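Local coordinates for xylose isomerase-like TIM barrel domain-containing protein (Thermus thermophilus, PDB 3AYV) that is of unknown function but binds zinc in a TIM barrel related to AP endonucleases and may help protect the cell against oxidative stress, at residues A[82-86]-A[125-131]; A[91-97]-A[130-136]; A[164-169]-A[191-196]. All coordinates share one frame; numbering follows the deposited sequence.

How the interactions relate
The three interactions lie in one eight-stranded parallel barrel with helices outside. Helix 68-87 is followed by strand 92-96, and helix 120-129 by strand 132-136; interaction 1 joins the helices and interaction 2 the strands. They share G130 and V131, their centres are about 10 Å apart, and they touch where L82 CD2 packs on A93 CB at 3.7 Å. Interaction 3 comes later in the chain, with its centre about 22 Å from that of interaction 2 and about 31 Å from that of interaction 1. Interactions 2 and 3 each supply zinc ligands and share a water, so strand ends, helix 163-169 and the loop holding D196 all contribute to one zinc cluster.

Interaction 1 (A[82-86]-A[125-131]); sequences LDRAA and RARTLGV
D83 and R125 form a salt bridge between two neighbouring helices. D83 OD1 takes the bond from R125 NH2 at 2.6 Å. The same oxygen receives a second, weak bond from R125 NE. The NH2 donor comes from the syn side but well out of the carboxylate plane, and OD1 is tilted from the guanidinium plane too. The fit is not flat, because the carboxylate and guanidinium planes stand 77° apart. Two donors of one arginine thus grip a single carboxylate oxygen. The bend of the R125 chain at chi2 (56°) turns the guanidinium toward D83. L129 CD2 lies over one of its faces, offset toward the rim, and T128 CG2 is at its edge.

Beside the salt bridge the contact is apolar. L82 enters between the helices. Its CD1 branch reaches A126 CB at 4.1 Å and also meets R125 CB. Its CD2 branch meets V131 CG1 at 4.1 Å. L129 CD1 lies against the backbone O of L82 at 3.5 Å, while L129 CD2 packs on A86 CB at 3.7 Å. V131 CG2 also approaches A86.

The helix segments run nearly parallel, at 17°, with axes 10.1 Å apart. The small side chains of A86 and A126 are consistent with this spacing. Helix 120-129 ends in a Schellman motif: G130, with positive phi, turns the chain, and V131 N bonds back to A126 O at 3.0 Å. This turn brings V131 against L82 and A86. L82, A126 and V131 continue inward onto A93 and L133 of the barrel strands.

The chemistry is layered. Leucine, valine and alanine carbons fill the side next to the barrel, and the ion pair ties the helices together on the partly exposed outer side.

Interaction 2 (A[91-97]-A[130-136]); sequences DRAVFHS and GVRLLLE. With ZN (zinc ion), chain E; ZN (zinc ion), chain F.
E136 OE1 binds the first zinc ion at 1.9 Å and lies at the edge of the H96 ring, whose NE2 binds the same zinc at 2.4 Å. E136 OE2 binds a second zinc at 2.1 Å and lies at the longer distance of 2.7 Å from the first. The H96 and E136 side chains lie side by side and point the same way, with carboxylate and ring planes 87° apart. H96 NE2 and E136 OE1 are close because they share the metal, not through a hydrogen bond. H55 completes the protein ligands of the first zinc; D162, H187 and E223 join E136 at the second.

The backbones place these ligands. Strands 92-96 and 132-136 pair in parallel, linked by a ladder from R132 N to D91 O through E136 N to F95 O (2.8 Å). On the face of H96 and E136, V94 CG1 packs beside E136 OE1, and L134 CD1 touches both V94 CG2 and R92 CB.

The other face is apolar. F95 has CG in the crowded position (chi1 75°), and its ring leans over the neighbouring strand. F95 CE1 meets L133 CG at 3.6 Å. L135 CD1 makes an off-centre CH-pi contact, 4.1 Å from the ring centroid.

The extended E136 side chain, CG anti to the backbone N (chi1 178°), carries one carboxylate to link two zinc ions.

Interaction 3 (A[164-169]-A[191-196]); sequences AHARVF and TDGVYD. With ZN (zinc ion), chain G.
V168 points from helix 163-169 into the loop 191-196. Its CB lies beside V194 O. CG1 goes on to T191 OG1 at 3.4 Å, the two side chains meeting tip to tip, and also touches the backbone of G193. CG2 turns the other way, toward CB of D196, and sits over the centre of the F169 ring. F169 CZ packs on D196 CB at 4.0 Å.

T191 shapes the loop. Its OG1 accepts from G193 N at 2.9 Å, an ST turn, and donates to Y195 O at 2.6 Å. With OG1 anti to the backbone N (chi1 168°), T191 CG2 is left to face A164 CB. A valine here would probably leave G193 N and Y195 O without this partner and let the turn slacken. D192 OD1 tightens the same loop by accepting from V194 N and Y195 N. A water joins R167 NE to G193 O.

The loop then delivers D196 to the metal. D196 OD2 binds zinc at 2.1 Å, and H165 NE2 binds it at 2.2 Å. H198 is the third protein ligand, and three waters also coordinate. H165 ND1 bonds to N137 O, which fixes the rotation of the imidazole. D196 OD1 lies 2.6 Å from one of the metal-bound waters, close enough for a bond. D196 thus binds the zinc through OD2 while OD1 lies by a zinc-bound water, and the metal joins the loop to the helix.

Interaction 1 (A[82-86]-A[125-131])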
loop_
_atom_site.group_PDB
_atom_site.type_symbol
_atom_site.label_atom_id
_atom_site.label_comp_id
_atom_site.label_asym_id
_atom_site.label_seq_id
_atom_site.Cartn_x
_atom_site.Cartn_y
_atom_site.Cartn_z
ATOM N N LEU A 82 -6.799 0.833 -11.731
ATOM C CA LEU A 82 -8.104 0.889 -11.038
ATOM C C LEU A 82 -9.150 0.057 -11.804
ATOM O O LEU A 82 -9.937 -0.661 -11.187
ATOM C CB LEU A 82 -8.600 2.328 -10.822
ATOM C CG LEU A 82 -7.991 3.110 -9.646
ATOM C CD1 LEU A 82 -8.418 4.562 -9.726
ATOM C CD2 LEU A 82 -8.332 2.501 -8.254
ATOM N N ASP A 83 -9.152 0.150 -13.128
ATOM C CA ASP A 83 -10.022 -0.736 -13.956
ATOM C C ASP A 83 -9.831 -2.214 -13.614
ATOM O O ASP A 83 -10.807 -2.959 -13.389
ATOM C CB ASP A 83 -9.773 -0.523 -15.445
ATOM C CG ASP A 83 -10.289 0.805 -15.948
ATOM O OD1 ASP A 83 -11.197 1.397 -15.315
ATOM O OD2 ASP A 83 -9.775 1.271 -16.990
ATOM N N ARG A 84 -8.579 -2.650 -13.581
ATOM C CA ARG A 84 -8.250 -4.023 -13.212
ATOM C C ARG A 84 -8.639 -4.400 -11.783
ATOM O O ARG A 84 -9.089 -5.529 -11.531
ATOM C CB ARG A 84 -6.752 -4.291 -13.454
ATOM C CG ARG A 84 -6.353 -4.286 -14.924
ATOM C CD ARG A 84 -7.112 -5.335 -15.768
ATOM N NE ARG A 84 -6.438 -5.588 -17.045
ATOM C CZ ARG A 84 -6.928 -6.362 -18.007
ATOM N NH1 ARG A 84 -8.134 -6.937 -17.858
ATOM N NH2 ARG A 84 -6.224 -6.555 -19.121
ATOM N N ALA A 85 -8.444 -3.474 -10.842
ATOM C CA ALA A 85 -8.841 -3.664 -9.455
ATOM C C ALA A 85 -10.332 -3.979 -9.377
ATOM O O ALA A 85 -10.746 -4.920 -8.686
ATOM C CB ALA A 85 -8.514 -2.394 -8.632
ATOM N N ALA A 86 -11.129 -3.211 -10.115
ATOM C CA ALA A 86 -12.595 -3.364 -10.109
ATOM C C ALA A 86 -12.988 -4.709 -10.706
ATOM O O ALA A 86 -13.891 -5.381 -10.192
ATOM C CB ALA A 86 -13.253 -2.221 -10.882
ATOM N N ARG A 125 -12.333 8.225 -10.508
ATOM C CA ARG A 125 -12.427 6.888 -11.122
ATOM C C ARG A 125 -12.668 5.814 -10.058
ATOM O O ARG A 125 -13.493 4.910 -10.254
ATOM C CB ARG A 125 -11.167 6.551 -11.976
ATOM C CG ARG A 125 -11.252 5.236 -12.775
ATOM C CD ARG A 125 -12.489 5.213 -13.715
ATOM N NE ARG A 125 -12.516 4.030 -14.598
ATOM C CZ ARG A 125 -13.622 3.374 -14.960
ATOM N NH1 ARG A 125 -14.815 3.757 -14.512
ATOM N NH2 ARG A 125 -13.544 2.308 -15.753
ATOM N N ALA A 126 -11.922 5.897 -8.959
ATOM C CA ALA A 126 -12.099 4.996 -7.815
ATOM C C ALA A 126 -13.545 5.054 -7.281
ATOM O O ALA A 126 -14.175 4.008 -7.021
ATOM C CB ALA A 126 -11.083 5.353 -6.706
ATOM N N ARG A 127 -14.078 6.265 -7.191
ATOM C CA ARG A 127 -15.444 6.469 -6.693
ATOM C C ARG A 127 -16.450 5.800 -7.635
ATOM O O ARG A 127 -17.324 5.031 -7.178
ATOM C CB ARG A 127 -15.729 7.960 -6.516
ATOM C CG ARG A 127 -17.117 8.266 -5.988
ATOM C CD ARG A 127 -17.226 9.623 -5.287
ATOM N NE ARG A 127 -16.563 10.693 -6.012
ATOM C CZ ARG A 127 -15.566 11.440 -5.535
ATOM N NH1 ARG A 127 -15.087 11.271 -4.301
ATOM N NH2 ARG A 127 -15.042 12.366 -6.312
ATOM N N THR A 128 -16.306 6.044 -8.936
ATOM C CA THR A 128 -17.174 5.407 -9.953
ATOM C C THR A 128 -17.172 3.883 -9.859
ATOM O O THR A 128 -18.241 3.231 -9.890
ATOM C CB THR A 128 -16.787 5.857 -11.389
ATOM O OG1 THR A 128 -17.021 7.259 -11.504
ATOM C CG2 THR A 128 -17.593 5.077 -12.463
ATOM N N LEU A 129 -15.974 3.316 -9.697
ATOM C CA LEU A 129 -15.786 1.873 -9.583
ATOM C C LEU A 129 -16.135 1.226 -8.236
ATOM O O LEU A 129 -16.230 -0.001 -8.142
ATOM C CB LEU A 129 -14.345 1.495 -10.018
ATOM C CG LEU A 129 -14.025 1.754 -11.498
ATOM C CD1 LEU A 129 -12.474 1.695 -11.744
ATOM C CD2 LEU A 129 -14.740 0.777 -12.451
ATOM N N GLY A 130 -16.298 2.022 -7.191
ATOM C CA GLY A 130 -16.591 1.506 -5.874
ATOM C C GLY A 130 -15.363 0.929 -5.180
ATOM O O GLY A 130 -15.485 0.076 -4.310
ATOM N N VAL A 131 -14.191 1.417 -5.567
ATOM C CA VAL A 131 -12.910 0.977 -4.991
ATOM C C VAL A 131 -12.413 2.093 -4.069
ATOM O O VAL A 131 -12.406 3.277 -4.448
ATOM C CB VAL A 131 -11.886 0.725 -6.118
ATOM C CG1 VAL A 131 -10.479 0.393 -5.543
ATOM C CG2 VAL A 131 -12.392 -0.377 -7.093
#

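Interaction 2 (A[91-97]-A[130-136])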
loop_
_atom_site.group_PDB
_atom_site.type_symbol
_atom_site.label_atom_id
_atom_site.label_comp_id
_atom_site.label_asym_id
_atom_site.label_seq_id
_atom_site.Cartn_x
_atom_site.Cartn_y
_atom_site.Cartn_z
ATOM N N ASP A 91 -11.533 -4.401 -2.903
ATOM C CA ASP A 91 -12.183 -3.433 -2.021
ATOM C C ASP A 91 -11.382 -2.131 -1.953
ATOM O O ASP A 91 -11.964 -1.046 -1.883
ATOM C CB ASP A 91 -12.514 -4.004 -0.625
ATOM C CG ASP A 91 -11.269 -4.469 0.176
ATOM O OD1 ASP A 91 -10.115 -4.458 -0.331
ATOM O OD2 ASP A 91 -11.466 -4.843 1.355
ATOM N N ARG A 92 -10.055 -2.265 -2.045
ATOM C CA ARG A 92 -9.143 -1.114 -1.875
ATOM C C ARG A 92 -8.021 -1.167 -2.905
ATOM O O ARG A 92 -7.669 -2.253 -3.404
ATOM C CB ARG A 92 -8.524 -1.170 -0.471
ATOM C CG ARG A 92 -9.525 -0.979 0.651
ATOM C CD ARG A 92 -9.081 -1.615 1.966
ATOM N NE ARG A 92 -10.027 -1.229 3.015
ATOM C CZ ARG A 92 -9.720 -1.020 4.292
ATOM N NH1 ARG A 92 -8.475 -1.141 4.721
ATOM N NH2 ARG A 92 -10.683 -0.666 5.144
ATOM N N ALA A 93 -7.447 0.008 -3.217
ATOM C CA ALA A 93 -6.297 0.086 -4.130
ATOM C C ALA A 93 -5.312 1.033 -3.491
ATOM O O ALA A 93 -5.682 2.160 -3.092
ATOM C CB ALA A 93 -6.705 0.602 -5.535
ATOM N N VAL A 94 -4.060 0.596 -3.405
ATOM C CA VAL A 94 -3.038 1.361 -2.677
ATOM C C VAL A 94 -2.069 1.949 -3.693
ATOM O O VAL A 94 -1.728 1.287 -4.684
ATOM C CB VAL A 94 -2.241 0.434 -1.724
ATOM C CG1 VAL A 94 -1.153 1.226 -0.987
ATOM C CG2 VAL A 94 -3.188 -0.234 -0.694
ATOM N N PHE A 95 -1.600 3.179 -3.434
ATOM C CA PHE A 95 -0.667 3.827 -4.358
ATOM C C PHE A 95 0.287 4.712 -3.545
ATOM O O PHE A 95 0.031 5.026 -2.361
ATOM C CB PHE A 95 -1.421 4.628 -5.451
ATOM C CG PHE A 95 -1.998 5.924 -4.947
ATOM C CD1 PHE A 95 -3.210 5.931 -4.256
ATOM C CD2 PHE A 95 -1.328 7.136 -5.148
ATOM C CE1 PHE A 95 -3.736 7.113 -3.749
ATOM C CE2 PHE A 95 -1.851 8.343 -4.648
ATOM C CZ PHE A 95 -3.063 8.327 -3.949
ATOM N N HIS A 96 1.418 5.066 -4.157
ATOM C CA HIS A 96 2.405 5.944 -3.515
ATOM C C HIS A 96 2.240 7.377 -3.998
ATOM O O HIS A 96 1.680 7.595 -5.073
ATOM C CB HIS A 96 3.824 5.522 -3.947
ATOM C CG HIS A 96 4.251 4.195 -3.412
ATOM N ND1 HIS A 96 5.522 3.700 -3.622
ATOM C CD2 HIS A 96 3.608 3.272 -2.664
ATOM C CE1 HIS A 96 5.633 2.514 -3.047
ATOM N NE2 HIS A 96 4.484 2.227 -2.471
ATOM N N SER A 97 2.777 8.350 -3.251
ATOM C CA SER A 97 2.647 9.769 -3.680
ATOM C C SER A 97 3.486 10.152 -4.908
ATOM O O SER A 97 3.208 11.177 -5.559
ATOM C CB SER A 97 2.966 10.726 -2.520
ATOM O OG SER A 97 4.380 10.830 -2.334
ATOM N N GLY A 130 -16.298 2.022 -7.191
ATOM C CA GLY A 130 -16.591 1.506 -5.874
ATOM C C GLY A 130 -15.363 0.929 -5.180
ATOM O O GLY A 130 -15.485 0.076 -4.310
ATOM N N VAL A 131 -14.191 1.417 -5.567
ATOM C CA VAL A 131 -12.910 0.977 -4.991
ATOM C C VAL A 131 -12.413 2.093 -4.069
ATOM O O VAL A 131 -12.406 3.277 -4.448
ATOM C CB VAL A 131 -11.886 0.725 -6.118
ATOM C CG1 VAL A 131 -10.479 0.393 -5.543
ATOM C CG2 VAL A 131 -12.392 -0.377 -7.093
ATOM N N ARG A 132 -12.037 1.730 -2.842
ATOM C CA ARG A 132 -11.530 2.700 -1.873
ATOM C C ARG A 132 -10.038 2.963 -2.160
ATOM O O ARG A 132 -9.258 2.016 -2.201
ATOM C CB ARG A 132 -11.680 2.124 -0.465
ATOM C CG ARG A 132 -11.023 2.915 0.671
ATOM C CD ARG A 132 -11.651 4.316 0.839
ATOM N NE ARG A 132 -11.216 4.952 2.081
ATOM C CZ ARG A 132 -11.518 6.203 2.418
ATOM N NH1 ARG A 132 -12.266 6.930 1.601
ATOM N NH2 ARG A 132 -11.074 6.732 3.564
ATOM N N LEU A 133 -9.667 4.234 -2.362
ATOM C CA LEU A 133 -8.285 4.591 -2.758
ATOM C C LEU A 133 -7.482 4.929 -1.528
ATOM O O LEU A 133 -7.939 5.686 -0.671
ATOM C CB LEU A 133 -8.294 5.805 -3.693
ATOM C CG LEU A 133 -7.066 6.139 -4.524
ATOM C CD1 LEU A 133 -6.712 4.982 -5.495
ATOM C CD2 LEU A 133 -7.248 7.439 -5.312
ATOM N N LEU A 134 -6.269 4.380 -1.433
ATOM C CA LEU A 134 -5.459 4.581 -0.231
ATOM C C LEU A 134 -4.080 5.046 -0.628
ATOM O O LEU A 134 -3.423 4.408 -1.433
ATOM C CB LEU A 134 -5.308 3.287 0.583
ATOM C CG LEU A 134 -6.614 2.586 0.960
ATOM C CD1 LEU A 134 -6.311 1.179 1.447
ATOM C CD2 LEU A 134 -7.321 3.420 2.039
ATOM N N LEU A 135 -3.643 6.143 -0.026
ATOM C CA LEU A 135 -2.274 6.634 -0.220
ATOM C C LEU A 135 -1.355 6.082 0.858
ATOM O O LEU A 135 -1.641 6.203 2.053
ATOM C CB LEU A 135 -2.303 8.184 -0.173
ATOM C CG LEU A 135 -0.990 8.984 -0.219
ATOM C CD1 LEU A 135 -0.180 8.574 -1.448
ATOM C CD2 LEU A 135 -1.347 10.447 -0.243
ATOM N N GLU A 136 -0.231 5.489 0.432
ATOM C CA GLU A 136 0.738 4.857 1.349
ATOM C C GLU A 136 1.951 5.779 1.512
ATOM O O GLU A 136 2.360 6.418 0.530
ATOM C CB GLU A 136 1.169 3.520 0.739
ATOM C CG GLU A 136 2.190 2.769 1.516
ATOM C CD GLU A 136 2.837 1.652 0.716
ATOM O OE1 GLU A 136 2.344 1.256 -0.349
ATOM O OE2 GLU A 136 3.862 1.149 1.166
HETATM ZN ZN ZN E . 3.691 0.277 -1.341
HETATM ZN ZN ZN F . 4.226 -0.809 1.884
HETATM O O HOH W 1 -14.722 -0.667 -1.824
HETATM O O HOH W 2 4.043 7.890 -0.728
HETATM O O HOH W 3 3.937 -1.630 -0.489
HETATM O O HOH W 4 5.858 -0.581 -2.125
HETATM O O HOH W 5 6.211 -1.909 1.044
#

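Interaction 3 (A[164-169]-A[191-196])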
loop_
_atom_site.group_PDB
_atom_site.type_symbol
_atom_site.label_atom_id
_atom_site.label_comp_id
_atom_site.label_asym_id
_atom_site.label_seq_id
_atom_site.Cartn_x
_atom_site.Cartn_y
_atom_site.Cartn_z
ATOM N N ALA A 164 7.950 0.453 8.099
ATOM C CA ALA A 164 9.335 0.302 7.637
ATOM C C ALA A 164 9.740 1.459 6.713
ATOM O O ALA A 164 10.873 1.946 6.784
ATOM C CB ALA A 164 9.521 -1.036 6.943
ATOM N N HIS A 165 8.824 1.898 5.845
ATOM C CA HIS A 165 9.137 3.037 4.998
ATOM C C HIS A 165 9.413 4.251 5.856
ATOM O O HIS A 165 10.335 5.011 5.557
ATOM C CB HIS A 165 7.996 3.339 4.021
ATOM C CG HIS A 165 7.823 2.301 2.961
ATOM N ND1 HIS A 165 6.770 2.323 2.073
ATOM C CD2 HIS A 165 8.551 1.190 2.662
ATOM C CE1 HIS A 165 6.857 1.277 1.265
ATOM N NE2 HIS A 165 7.927 0.575 1.609
ATOM N N ALA A 166 8.622 4.463 6.914
ATOM C CA ALA A 166 8.898 5.589 7.815
ATOM C C ALA A 166 10.287 5.457 8.472
ATOM O O ALA A 166 11.047 6.426 8.577
ATOM C CB ALA A 166 7.800 5.704 8.881
ATOM N N ARG A 167 10.618 4.239 8.865
ATOM C CA ARG A 167 11.866 3.991 9.592
ATOM C C ARG A 167 13.075 4.157 8.698
ATOM O O ARG A 167 14.063 4.763 9.117
ATOM C CB ARG A 167 11.848 2.578 10.176
ATOM C CG ARG A 167 13.125 2.181 10.966
ATOM C CD ARG A 167 13.430 3.087 12.157
ATOM N NE ARG A 167 14.604 2.582 12.895
ATOM C CZ ARG A 167 14.548 1.992 14.090
ATOM N NH1 ARG A 167 13.380 1.840 14.706
ATOM N NH2 ARG A 167 15.670 1.560 14.677
ATOM N N VAL A 168 13.018 3.625 7.474
ATOM C CA VAL A 168 14.211 3.653 6.634
ATOM C C VAL A 168 14.281 4.824 5.647
ATOM O O VAL A 168 15.379 5.222 5.253
ATOM C CB VAL A 168 14.501 2.311 5.929
ATOM C CG1 VAL A 168 14.467 1.133 6.959
ATOM C CG2 VAL A 168 13.542 2.045 4.796
ATOM N N PHE A 169 13.140 5.401 5.271
ATOM C CA PHE A 169 13.163 6.452 4.234
ATOM C C PHE A 169 12.855 7.890 4.732
ATOM O O PHE A 169 13.226 8.862 4.058
ATOM C CB PHE A 169 12.221 6.104 3.077
ATOM C CG PHE A 169 12.555 4.823 2.358
ATOM C CD1 PHE A 169 13.870 4.533 1.971
ATOM C CD2 PHE A 169 11.553 3.904 2.073
ATOM C CE1 PHE A 169 14.179 3.356 1.287
ATOM C CE2 PHE A 169 11.852 2.707 1.370
ATOM C CZ PHE A 169 13.173 2.443 0.987
ATOM N N THR A 191 12.256 -4.614 9.526
ATOM C CA THR A 191 13.449 -4.100 8.882
ATOM C C THR A 191 14.554 -4.054 9.935
ATOM O O THR A 191 14.278 -3.973 11.138
ATOM C CB THR A 191 13.211 -2.677 8.319
ATOM O OG1 THR A 191 14.477 -2.101 7.954
ATOM C CG2 THR A 191 12.519 -1.760 9.355
ATOM N N ASP A 192 15.800 -4.100 9.477
ATOM C CA ASP A 192 16.948 -3.856 10.349
ATOM C C ASP A 192 17.199 -2.380 10.659
ATOM O O ASP A 192 18.146 -2.038 11.381
ATOM C CB ASP A 192 18.202 -4.512 9.750
ATOM C CG ASP A 192 18.538 -4.016 8.332
ATOM O OD1 ASP A 192 17.884 -3.097 7.791
ATOM O OD2 ASP A 192 19.498 -4.563 7.750
ATOM N N GLY A 193 16.352 -1.500 10.116
ATOM C CA GLY A 193 16.511 -0.086 10.292
ATOM C C GLY A 193 17.380 0.573 9.247
ATOM O O GLY A 193 17.618 1.780 9.335
ATOM N N VAL A 194 17.872 -0.214 8.287
ATOM C CA VAL A 194 18.755 0.302 7.232
ATOM C C VAL A 194 18.132 0.140 5.847
ATOM O O VAL A 194 18.062 1.107 5.080
ATOM C CB VAL A 194 20.160 -0.378 7.258
ATOM C CG1 VAL A 194 21.068 0.231 6.155
ATOM C CG2 VAL A 194 20.811 -0.195 8.637
ATOM N N TYR A 195 17.675 -1.066 5.531
ATOM C CA TYR A 195 17.034 -1.339 4.256
ATOM C C TYR A 195 15.576 -1.725 4.467
ATOM O O TYR A 195 15.220 -2.272 5.517
ATOM C CB TYR A 195 17.742 -2.467 3.487
ATOM C CG TYR A 195 19.149 -2.083 3.172
ATOM C CD1 TYR A 195 19.431 -1.219 2.114
ATOM C CD2 TYR A 195 20.201 -2.534 3.964
ATOM C CE1 TYR A 195 20.741 -0.802 1.856
ATOM C CE2 TYR A 195 21.511 -2.157 3.697
ATOM C CZ TYR A 195 21.769 -1.288 2.638
ATOM O OH TYR A 195 23.055 -0.880 2.377
ATOM N N ASP A 196 14.767 -1.500 3.443
ATOM C CA ASP A 196 13.392 -1.976 3.442
ATOM C C ASP A 196 13.369 -3.486 3.182
ATOM O O ASP A 196 13.197 -3.936 2.057
ATOM C CB ASP A 196 12.594 -1.224 2.389
ATOM C CG ASP A 196 11.100 -1.432 2.533
ATOM O OD1 ASP A 196 10.580 -1.747 3.622
ATOM O OD2 ASP A 196 10.454 -1.271 1.512
HETATM ZN ZN ZN G . 8.362 -1.600 1.224
HETATM O O HOH W 6 16.499 3.605 11.184
HETATM O O HOH W 7 7.961 -2.048 3.532
HETATM O O HOH W 5 6.211 -1.909 1.044
HETATM O O HOH W 8 8.697 -1.278 -0.911
#